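Local coordinates for YcgJ protein (Bacillus subtilis, PDB 1XXL) that is of unknown function but probably transfers a methyl group from S-adenosyl-L-methionine to an acceptor, at residues 23-28 with 90-95; 47-52 with 72-77; 176-181 with 225-230. All blocks are in the same frame, centred on the assembly; numbering follows the deposited sequence.

Contact 1. Residues 23-28 with 90-95; sequences HRVLDI and IITCRY. With SO4 (sulfate ion), chain C; SO4 (sulfate ion), chain D.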
loop_
_atom_site.group_PDB
_atom_site.type_symbol
_atom_site.label_atom_id
_atom_site.label_comp_id
_atom_site.label_asym_id
_atom_site.label_seq_id
_atom_site.Cartn_x
_atom_site.Cartn_y
_atom_site.Cartn_z
ATOM N N HIS A 23 9.126 2.711 -20.822
ATOM C CA HIS A 23 9.213 2.944 -19.393
ATOM C C HIS A 23 9.747 1.750 -18.606
ATOM O O HIS A 23 9.474 0.598 -18.919
ATOM C CB HIS A 23 7.853 3.367 -18.837
ATOM C CG HIS A 23 7.521 4.807 -19.079
ATOM N ND1 HIS A 23 6.232 5.289 -19.022
ATOM C CD2 HIS A 23 8.306 5.869 -19.375
ATOM C CE1 HIS A 23 6.242 6.592 -19.245
ATOM N NE2 HIS A 23 7.486 6.965 -19.473
ATOM N N ARG A 24 10.509 2.064 -17.568
ATOM C CA ARG A 24 10.981 1.091 -16.591
ATOM C C ARG A 24 10.254 1.349 -15.272
ATOM O O ARG A 24 10.212 2.492 -14.790
ATOM C CB ARG A 24 12.489 1.216 -16.432
ATOM C CG ARG A 24 13.223 0.948 -17.741
ATOM C CD ARG A 24 14.684 0.681 -17.515
ATOM N NE ARG A 24 15.442 0.561 -18.770
ATOM C CZ ARG A 24 16.779 0.578 -18.851
ATOM N NH1 ARG A 24 17.544 0.717 -17.757
ATOM N NH2 ARG A 24 17.371 0.451 -20.042
ATOM N N VAL A 25 9.672 0.293 -14.712
ATOM C CA VAL A 25 8.803 0.396 -13.541
ATOM C C VAL A 25 9.362 -0.440 -12.388
ATOM O O VAL A 25 9.809 -1.591 -12.574
ATOM C CB VAL A 25 7.357 -0.114 -13.870
ATOM C CG1 VAL A 25 6.417 -0.019 -12.676
ATOM C CG2 VAL A 25 6.782 0.620 -15.054
ATOM N N LEU A 26 9.294 0.127 -11.195
ATOM C CA LEU A 26 9.613 -0.591 -9.992
ATOM C C LEU A 26 8.351 -0.708 -9.140
ATOM O O LEU A 26 7.663 0.298 -8.887
ATOM C CB LEU A 26 10.710 0.137 -9.225
ATOM C CG LEU A 26 11.021 -0.325 -7.810
ATOM C CD1 LEU A 26 11.562 -1.725 -7.797
ATOM C CD2 LEU A 26 12.005 0.634 -7.139
ATOM N N ASP A 27 8.080 -1.927 -8.684
ATOM C CA ASP A 27 7.002 -2.210 -7.733
ATOM C C ASP A 27 7.574 -2.631 -6.379
ATOM O O ASP A 27 8.246 -3.672 -6.257
ATOM C CB ASP A 27 6.079 -3.314 -8.253
ATOM C CG ASP A 27 4.890 -3.586 -7.312
ATOM O OD1 ASP A 27 4.345 -2.625 -6.681
ATOM O OD2 ASP A 27 4.500 -4.772 -7.209
ATOM N N ILE A 28 7.308 -1.805 -5.377
ATOM C CA ILE A 28 7.772 -2.020 -4.028
ATOM C C ILE A 28 6.727 -2.759 -3.206
ATOM O O ILE A 28 5.590 -2.302 -3.083
ATOM C CB ILE A 28 8.093 -0.691 -3.359
ATOM C CG1 ILE A 28 9.186 0.011 -4.162
ATOM C CG2 ILE A 28 8.558 -0.938 -1.945
ATOM C CD1 ILE A 28 9.540 1.375 -3.685
ATOM N N ILE A 90 8.553 5.056 -13.376
ATOM C CA ILE A 90 7.389 4.886 -12.527
ATOM C C ILE A 90 7.768 3.947 -11.387
ATOM O O ILE A 90 8.462 2.936 -11.598
ATOM C CB ILE A 90 6.224 4.252 -13.302
ATOM C CG1 ILE A 90 5.845 5.109 -14.526
ATOM C CG2 ILE A 90 5.032 4.036 -12.375
ATOM C CD1 ILE A 90 4.974 4.392 -15.549
ATOM N N ILE A 91 7.317 4.295 -10.185
ATOM C CA ILE A 91 7.464 3.448 -9.010
ATOM C C ILE A 91 6.103 3.324 -8.373
ATOM O O ILE A 91 5.446 4.321 -8.160
ATOM C CB ILE A 91 8.477 4.016 -7.974
ATOM C CG1 ILE A 91 9.855 4.198 -8.616
ATOM C CG2 ILE A 91 8.530 3.093 -6.730
ATOM C CD1 ILE A 91 10.846 4.932 -7.761
ATOM N N THR A 92 5.693 2.092 -8.090
ATOM C CA THR A 92 4.386 1.788 -7.546
ATOM C C THR A 92 4.543 1.120 -6.198
ATOM O O THR A 92 5.511 0.404 -5.937
ATOM C CB THR A 92 3.534 0.844 -8.477
ATOM O OG1 THR A 92 4.207 -0.413 -8.660
ATOM C CG2 THR A 92 3.312 1.471 -9.853
ATOM N N CYS A 93 3.570 1.360 -5.340
ATOM C CA CYS A 93 3.573 0.818 -4.005
ATOM C C CYS A 93 2.100 0.702 -3.606
ATOM O O CYS A 93 1.458 1.717 -3.357
ATOM C CB CYS A 93 4.358 1.766 -3.072
ATOM S SG CYS A 93 4.539 1.145 -1.416
ATOM N N ARG A 94 1.567 -0.523 -3.605
ATOM C CA ARG A 94 0.136 -0.769 -3.382
ATOM C C ARG A 94 -0.111 -1.553 -2.109
ATOM O O ARG A 94 0.325 -2.691 -1.979
ATOM C CB ARG A 94 -0.489 -1.486 -4.572
ATOM C CG ARG A 94 -2.026 -1.580 -4.483
ATOM C CD ARG A 94 -2.659 -2.025 -5.803
ATOM N NE ARG A 94 -2.213 -3.374 -6.171
ATOM C CZ ARG A 94 -2.992 -4.408 -6.489
ATOM N NH1 ARG A 94 -4.317 -4.304 -6.499
ATOM N NH2 ARG A 94 -2.436 -5.566 -6.805
ATOM N N TYR A 95 -0.784 -0.916 -1.159
ATOM C CA TYR A 95 -1.065 -1.470 0.159
ATOM C C TYR A 95 0.149 -2.117 0.816
ATOM O O TYR A 95 0.050 -3.159 1.455
ATOM C CB TYR A 95 -2.275 -2.428 0.110
ATOM C CG TYR A 95 -3.572 -1.752 -0.322
ATOM C CD1 TYR A 95 -4.136 -0.728 0.436
ATOM C CD2 TYR A 95 -4.239 -2.152 -1.477
ATOM C CE1 TYR A 95 -5.347 -0.124 0.065
ATOM C CE2 TYR A 95 -5.454 -1.536 -1.880
ATOM C CZ TYR A 95 -5.998 -0.532 -1.103
ATOM O OH TYR A 95 -7.159 0.074 -1.488
HETATM S S SO4 C . -5.366 -7.909 -7.528
HETATM O O1 SO4 C . -4.682 -7.625 -8.782
HETATM O O2 SO4 C . -6.127 -9.150 -7.684
HETATM O O3 SO4 C . -6.249 -6.794 -7.209
HETATM O O4 SO4 C . -4.414 -8.085 -6.424
HETATM S S SO4 D . -9.258 -1.475 -3.974
HETATM O O1 SO4 D . -9.727 -0.116 -4.033
HETATM O O2 SO4 D . -8.702 -1.907 -5.264
HETATM O O3 SO4 D . -10.337 -2.322 -3.603
HETATM O O4 SO4 D . -8.329 -1.599 -2.909
HETATM O O HOH W 1 3.229 -2.712 -4.226
#
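Asp27 and Thr92 meet near the C-terminal ends of parallel strands 24-28 and 90-94, in the centre of a Rossmann-like methyltransferase sheet, beside its S-adenosyl-L-methionine site. Thr92 OG1 donates to Asp27 OD1 (3.0 Å), arriving from above the carboxylate plane. With OG1 between the backbone N and the carbonyl carbon (chi1 61°), threonine can bond across the strands while its methyl stays in the apolar interior. A water accepts from Arg94 N and lies within bonding distance of Asp27 OD1 (2.7 Å) and Ile28 O, bridging the strands where they part. Upstream, Leu26 sits between two bonds: its N donates to Ile90 O (3.0 Å) and its O accepts from Thr92 N (2.8 Å). On the other face of the sheet, Ile28 CD1 packs on Ile91 CG2 at 3.6 Å, as suits branched residues in a buried sheet. Arg94, a cofactor-binding residue, donates from NE to Thr35 and, through NH1 and NH2, to O3 and O4 of a sulfate probably from the crystallisation liquor. Helix 34-39 touches Asp27 and Thr92, helix 103-113 packs on Leu26, Ile28 and Ile91, and strands 45-50 and 118-125 continue the sheet to either side.

Contact 2. Residues 47-52 with 72-77; sequences IGVDAT and RFQQGT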
loop_
_atom_site.group_PDB
_atom_site.type_symbol
_atom_site.label_atom_id
_atom_site.label_comp_id
_atom_site.label_asym_id
_atom_site.label_seq_id
_atom_site.Cartn_x
_atom_site.Cartn_y
_atom_site.Cartn_z
ATOM N N ILE A 47 10.218 -4.329 -12.495
ATOM C CA ILE A 47 11.006 -4.983 -11.465
ATOM C C ILE A 47 10.222 -4.910 -10.172
ATOM O O ILE A 47 9.760 -3.841 -9.797
ATOM C CB ILE A 47 12.359 -4.322 -11.305
ATOM C CG1 ILE A 47 13.173 -4.530 -12.574
ATOM C CG2 ILE A 47 13.103 -4.915 -10.114
ATOM C CD1 ILE A 47 14.524 -3.863 -12.519
ATOM N N GLY A 48 10.045 -6.049 -9.513
ATOM C CA GLY A 48 9.361 -6.110 -8.228
ATOM C C GLY A 48 10.341 -6.411 -7.116
ATOM O O GLY A 48 11.242 -7.231 -7.293
ATOM N N VAL A 49 10.212 -5.737 -5.982
ATOM C CA VAL A 49 10.953 -6.143 -4.787
ATOM C C VAL A 49 9.975 -6.542 -3.700
ATOM O O VAL A 49 8.952 -5.872 -3.499
ATOM C CB VAL A 49 11.964 -5.069 -4.268
ATOM C CG1 VAL A 49 12.994 -4.748 -5.337
ATOM C CG2 VAL A 49 11.274 -3.815 -3.867
ATOM N N ASP A 50 10.270 -7.658 -3.031
ATOM C CA ASP A 50 9.502 -8.090 -1.879
ATOM C C ASP A 50 10.457 -8.549 -0.764
ATOM O O ASP A 50 11.563 -9.032 -1.021
ATOM C CB ASP A 50 8.471 -9.175 -2.247
ATOM C CG ASP A 50 7.363 -9.327 -1.167
ATOM O OD1 ASP A 50 6.255 -8.730 -1.339
ATOM O OD2 ASP A 50 7.623 -9.993 -0.123
ATOM N N ALA A 51 10.029 -8.377 0.479
ATOM C CA ALA A 51 10.883 -8.660 1.623
ATOM C C ALA A 51 11.102 -10.153 1.865
ATOM O O ALA A 51 12.087 -10.523 2.471
ATOM C CB ALA A 51 10.322 -7.998 2.876
ATOM N N THR A 52 10.212 -11.006 1.369
ATOM C CA THR A 52 10.292 -12.428 1.664
ATOM C C THR A 52 10.689 -13.219 0.427
ATOM O O THR A 52 10.176 -12.973 -0.664
ATOM C CB THR A 52 8.949 -12.983 2.228
ATOM O OG1 THR A 52 7.987 -13.097 1.177
ATOM C CG2 THR A 52 8.388 -12.061 3.290
ATOM N N ARG A 72 10.569 -9.014 -13.597
ATOM C CA ARG A 72 11.500 -9.775 -12.757
ATOM C C ARG A 72 11.244 -9.420 -11.290
ATOM O O ARG A 72 10.790 -8.316 -10.987
ATOM C CB ARG A 72 12.965 -9.508 -13.167
ATOM C CG ARG A 72 13.401 -10.248 -14.470
ATOM C CD ARG A 72 14.945 -10.208 -14.723
ATOM N NE ARG A 72 15.706 -10.861 -13.623
ATOM C CZ ARG A 72 16.414 -11.996 -13.702
ATOM N NH1 ARG A 72 16.560 -12.653 -14.847
ATOM N NH2 ARG A 72 17.004 -12.465 -12.602
ATOM N N PHE A 73 11.496 -10.367 -10.399
ATOM C CA PHE A 73 11.285 -10.175 -8.966
ATOM C C PHE A 73 12.577 -10.433 -8.220
ATOM O O PHE A 73 13.400 -11.245 -8.619
ATOM C CB PHE A 73 10.145 -11.049 -8.449
ATOM C CG PHE A 73 8.850 -10.805 -9.169
ATOM C CD1 PHE A 73 8.505 -11.572 -10.281
ATOM C CD2 PHE A 73 8.018 -9.757 -8.795
ATOM C CE1 PHE A 73 7.358 -11.328 -10.985
ATOM C CE2 PHE A 73 6.845 -9.494 -9.499
ATOM C CZ PHE A 73 6.515 -10.270 -10.596
ATOM N N GLN A 74 12.800 -9.665 -7.173
ATOM C CA GLN A 74 13.931 -9.926 -6.311
ATOM C C GLN A 74 13.571 -9.609 -4.888
ATOM O O GLN A 74 12.570 -8.938 -4.633
ATOM C CB GLN A 74 15.169 -9.168 -6.781
ATOM C CG GLN A 74 15.111 -7.655 -6.713
ATOM C CD GLN A 74 16.401 -7.032 -7.258
ATOM O OE1 GLN A 74 16.685 -7.099 -8.452
ATOM N NE2 GLN A 74 17.183 -6.444 -6.379
ATOM N N GLN A 75 14.364 -10.143 -3.964
ATOM C CA GLN A 75 14.170 -9.862 -2.568
ATOM C C GLN A 75 14.824 -8.524 -2.212
ATOM O O GLN A 75 15.947 -8.231 -2.621
ATOM C CB GLN A 75 14.731 -10.978 -1.681
ATOM C CG GLN A 75 14.468 -10.758 -0.188
ATOM C CD GLN A 75 14.961 -11.910 0.689
ATOM O OE1 GLN A 75 15.857 -12.660 0.297
ATOM N NE2 GLN A 75 14.369 -12.054 1.876
ATOM N N GLY A 76 14.111 -7.722 -1.434
ATOM C CA GLY A 76 14.672 -6.477 -0.917
ATOM C C GLY A 76 13.631 -5.677 -0.177
ATOM O O GLY A 76 12.453 -6.038 -0.179
ATOM N N THR A 77 14.078 -4.593 0.450
ATOM C CA THR A 77 13.211 -3.696 1.204
ATOM C C THR A 77 13.305 -2.288 0.638
ATOM O O THR A 77 14.327 -1.901 0.085
ATOM C CB THR A 77 13.577 -3.680 2.697
ATOM O OG1 THR A 77 14.930 -3.239 2.855
ATOM C CG2 THR A 77 13.436 -5.073 3.295
#
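Gln75 NE2 donates to Ala51 O at 2.8 Å, a side-chain bond that ties the two strand ends together just past the end of strand 47-50. The carbonyl lies close to the plane of the glutamine amide, whereas NE2 stands above the carbonyl plane, 39° out of it. Gln75 CG, anti to the backbone N (chi1 -176°), passes 3.5 Å from Asp50 O, and the extended chain beyond carries the amide on to Ala51 O. A glutamine is long enough for this and brings a donor to a carbonyl that has left the strand. Asp50 O itself accepts from Gly76 N (2.9 Å). Farther back the parallel pairing is regular: Gly48 N donates to Arg72 O, Gln74 N to Gly48 O, and Asp50 N to Gln74 O (3.1 Å). This is the strand pair of a right-handed beta-alpha-beta unit, closed by helix 53-66, within the Rossmann-like fold. Asp50 and Ala51 probably belong to the S-adenosyl-L-methionine site; in this family an acidic residue at the end of this strand commonly binds the ribose of the cofactor. The Asp50 carboxylate is gripped at both oxygens: OD1 accepts from Gly31 N, and OD2 takes Thr52 N (3.2 Å) on its anti lone pair, forming an Asx turn. Thr52 is the N-cap of helix 53-66, its OG1 bonding Met55 N. Glycine suits position 48, because a beta carbon there would run into the Phe73 ring as it is placed; CD2 of Phe73 already lies 3.9 Å from Gly48 CA. On the face shared by Val49 and Gln74, the two side chains run alongside each other, Val49 CG1 resting 3.9 Å from Gln74 CG, and both touch Phe83.

Contact 3. Residues 176-181 with 225-230; sequences LPIQYD and FCLKAI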
loop_
_atom_site.group_PDB
_atom_site.type_symbol
_atom_site.label_atom_id
_atom_site.label_comp_id
_atom_site.label_asym_id
_atom_site.label_seq_id
_atom_site.Cartn_x
_atom_site.Cartn_y
_atom_site.Cartn_z
ATOM N N LEU A 176 -12.690 1.970 1.673
ATOM C CA LEU A 176 -12.400 0.590 1.313
ATOM C C LEU A 176 -13.235 -0.315 2.210
ATOM O O LEU A 176 -12.963 -0.411 3.387
ATOM C CB LEU A 176 -10.904 0.316 1.495
ATOM C CG LEU A 176 -10.387 -1.110 1.352
ATOM C CD1 LEU A 176 -10.583 -1.574 -0.075
ATOM C CD2 LEU A 176 -8.907 -1.150 1.759
ATOM N N PRO A 177 -14.272 -0.972 1.653
ATOM C CA PRO A 177 -15.178 -1.774 2.479
ATOM C C PRO A 177 -14.558 -3.097 2.889
ATOM O O PRO A 177 -13.923 -3.769 2.063
ATOM C CB PRO A 177 -16.396 -2.001 1.561
ATOM C CG PRO A 177 -15.827 -1.965 0.186
ATOM C CD PRO A 177 -14.669 -0.979 0.232
ATOM N N ILE A 178 -14.715 -3.448 4.153
ATOM C CA ILE A 178 -14.174 -4.690 4.684
ATOM C C ILE A 178 -15.325 -5.527 5.242
ATOM O O ILE A 178 -16.072 -5.069 6.105
ATOM C CB ILE A 178 -13.077 -4.449 5.755
ATOM C CG1 ILE A 178 -11.761 -4.005 5.085
ATOM C CG2 ILE A 178 -12.749 -5.743 6.505
ATOM C CD1 ILE A 178 -11.603 -2.621 5.063
ATOM N N GLN A 179 -15.471 -6.734 4.698
ATOM C CA GLN A 179 -16.391 -7.722 5.209
ATOM C C GLN A 179 -15.661 -8.474 6.322
ATOM O O GLN A 179 -14.671 -9.150 6.090
ATOM C CB GLN A 179 -16.859 -8.673 4.099
ATOM C CG GLN A 179 -17.569 -7.989 2.897
ATOM C CD GLN A 179 -18.757 -7.087 3.274
ATOM O OE1 GLN A 179 -18.884 -5.937 2.785
ATOM N NE2 GLN A 179 -19.603 -7.574 4.157
ATOM N N TYR A 180 -16.153 -8.296 7.540
ATOM C CA TYR A 180 -15.460 -8.713 8.745
ATOM C C TYR A 180 -15.080 -10.207 8.776
ATOM O O TYR A 180 -13.919 -10.556 9.078
ATOM C CB TYR A 180 -16.312 -8.340 9.970
ATOM C CG TYR A 180 -15.705 -8.861 11.240
ATOM C CD1 TYR A 180 -16.149 -10.053 11.811
ATOM C CD2 TYR A 180 -14.637 -8.196 11.839
ATOM C CE1 TYR A 180 -15.560 -10.558 12.964
ATOM C CE2 TYR A 180 -14.035 -8.699 13.006
ATOM C CZ TYR A 180 -14.503 -9.870 13.551
ATOM O OH TYR A 180 -13.914 -10.362 14.684
ATOM N N ASP A 181 -16.029 -11.084 8.438
ATOM C CA ASP A 181 -15.812 -12.539 8.577
ATOM C C ASP A 181 -14.671 -12.956 7.689
ATOM O O ASP A 181 -13.793 -13.722 8.077
ATOM C CB ASP A 181 -17.044 -13.352 8.182
ATOM C CG ASP A 181 -18.097 -13.450 9.293
ATOM O OD1 ASP A 181 -17.802 -13.225 10.510
ATOM O OD2 ASP A 181 -19.258 -13.784 8.918
ATOM N N PHE A 225 -16.810 -2.849 8.179
ATOM C CA PHE A 225 -16.297 -1.503 8.445
ATOM C C PHE A 225 -15.588 -1.024 7.195
ATOM O O PHE A 225 -15.419 -1.799 6.259
ATOM C CB PHE A 225 -15.393 -1.465 9.692
ATOM C CG PHE A 225 -14.172 -2.356 9.614
ATOM C CD1 PHE A 225 -12.975 -1.879 9.095
ATOM C CD2 PHE A 225 -14.217 -3.669 10.086
ATOM C CE1 PHE A 225 -11.854 -2.695 9.039
ATOM C CE2 PHE A 225 -13.099 -4.482 10.042
ATOM C CZ PHE A 225 -11.917 -3.999 9.499
ATOM N N CYS A 226 -15.200 0.240 7.169
ATOM C CA CYS A 226 -14.451 0.777 6.057
ATOM C C CYS A 226 -13.149 1.367 6.525
ATOM O O CYS A 226 -13.089 2.023 7.564
ATOM C CB CYS A 226 -15.229 1.869 5.325
ATOM S SG CYS A 226 -16.673 1.297 4.360
ATOM N N LEU A 227 -12.120 1.150 5.729
ATOM C CA LEU A 227 -10.853 1.807 5.878
ATOM C C LEU A 227 -10.845 3.004 4.918
ATOM O O LEU A 227 -11.664 3.076 4.007
ATOM C CB LEU A 227 -9.715 0.846 5.557
ATOM C CG LEU A 227 -9.011 0.038 6.660
ATOM C CD1 LEU A 227 -9.682 -0.033 8.007
ATOM C CD2 LEU A 227 -8.580 -1.322 6.189
ATOM N N LYS A 228 -9.942 3.958 5.162
ATOM C CA LYS A 228 -9.787 5.135 4.297
ATOM C C LYS A 228 -8.636 4.915 3.330
ATOM O O LYS A 228 -7.488 4.788 3.754
ATOM C CB LYS A 228 -9.495 6.385 5.134
ATOM C CG LYS A 228 -10.327 6.548 6.385
ATOM C CD LYS A 228 -11.807 6.405 6.136
ATOM C CE LYS A 228 -12.386 7.611 5.520
ATOM N NZ LYS A 228 -13.887 7.570 5.736
ATOM N N ALA A 229 -8.935 4.875 2.040
ATOM C CA ALA A 229 -7.945 4.531 1.020
ATOM C C ALA A 229 -7.715 5.705 0.131
ATOM O O ALA A 229 -8.588 6.565 -0.015
ATOM C CB ALA A 229 -8.421 3.357 0.218
ATOM N N ILE A 230 -6.525 5.748 -0.461
ATOM C CA ILE A 230 -6.155 6.826 -1.354
ATOM C C ILE A 230 -5.159 6.354 -2.421
ATOM O O ILE A 230 -4.406 5.414 -2.203
ATOM C CB ILE A 230 -5.578 8.006 -0.512
ATOM C CG1 ILE A 230 -5.526 9.290 -1.334
ATOM C CG2 ILE A 230 -4.239 7.595 0.102
ATOM C CD1 ILE A 230 -5.138 10.565 -0.516
#
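Leu176 and Leu227 exchange a pair of backbone hydrogen bonds, N to O in both directions, the one from Leu176 N to Leu227 O measuring 2.8 Å. Ile178 and Phe225 do the same, with Ile178 N 2.8 Å from Phe225 O and Phe225 N 3.1 Å from Ile178 O. Between these two hydrogen-bonded pairs of antiparallel strands 176-179 and 225-230 lies the non-hydrogen-bonded pair of Pro177 and Cys226, a position where a proline, having no N-H to give, breaks no bond of the pairing. Pro177 CA lies 3.9 Å from Cys226 SG.

The aliphatic contacts gather on the opposite face of the sheet. Ile178 CD1 meets Leu227 CD2 at 3.5 Å, shorter than usual for two carbons, though the Leu227 side chain is itself poorly staggered, which makes this closeness doubtful. Leu176 CB rests on Ala229 CB at 4.1 Å, a methyl being all that alanine offers there.

The aromatic contacts centre on Phe225. Its CG occupies the place between the backbone N and the carbonyl carbon (chi1 60°), and the ring lies beside Ile178, whose CG2 sits over one face in a CH-pi contact, 4.0 Å from the centroid. Tyr180, on the first turn of helix 180-187, sets its CD2 at the edge of the Phe225 ring, near Phe225 CE2, while its OH is bonded to Glu194. An alanine in place of Ile178 would probably leave this face of the Phe225 ring without its methyl partner and open a gap beside Leu227 CD2.

Helix 131-144 packs on Phe225 and Leu227. Carbon-on-carbon packing on this face, with polar bonding confined largely to the backbone, implies a joint held mainly by hydrophobic burial and strand pairing.

In the fold
All three contacts lie in one mixed sheet whose order, 71-75, 45-50, 24-28, 88-94, 118-125, 222-236, 166-179, is that of the class I methyltransferases, with strand 222-236 antiparallel to its neighbours. Contacts 1 and 2 have centres about 11 Å apart and are joined directly, since strands 24-28 and 45-50 pair; along the chain contact 2 is nested inside the loop closed by contact 1. Contact 3 follows later, its centre about 24 Å from that of contact 1, though Tyr95 OH packs against Leu176 and Ala229. Contacts 2 and 3 do not touch, their nearest atoms about 17 Å apart. The first two border the S-adenosyl-L-methionine site; the third joins antiparallel strands at the far end.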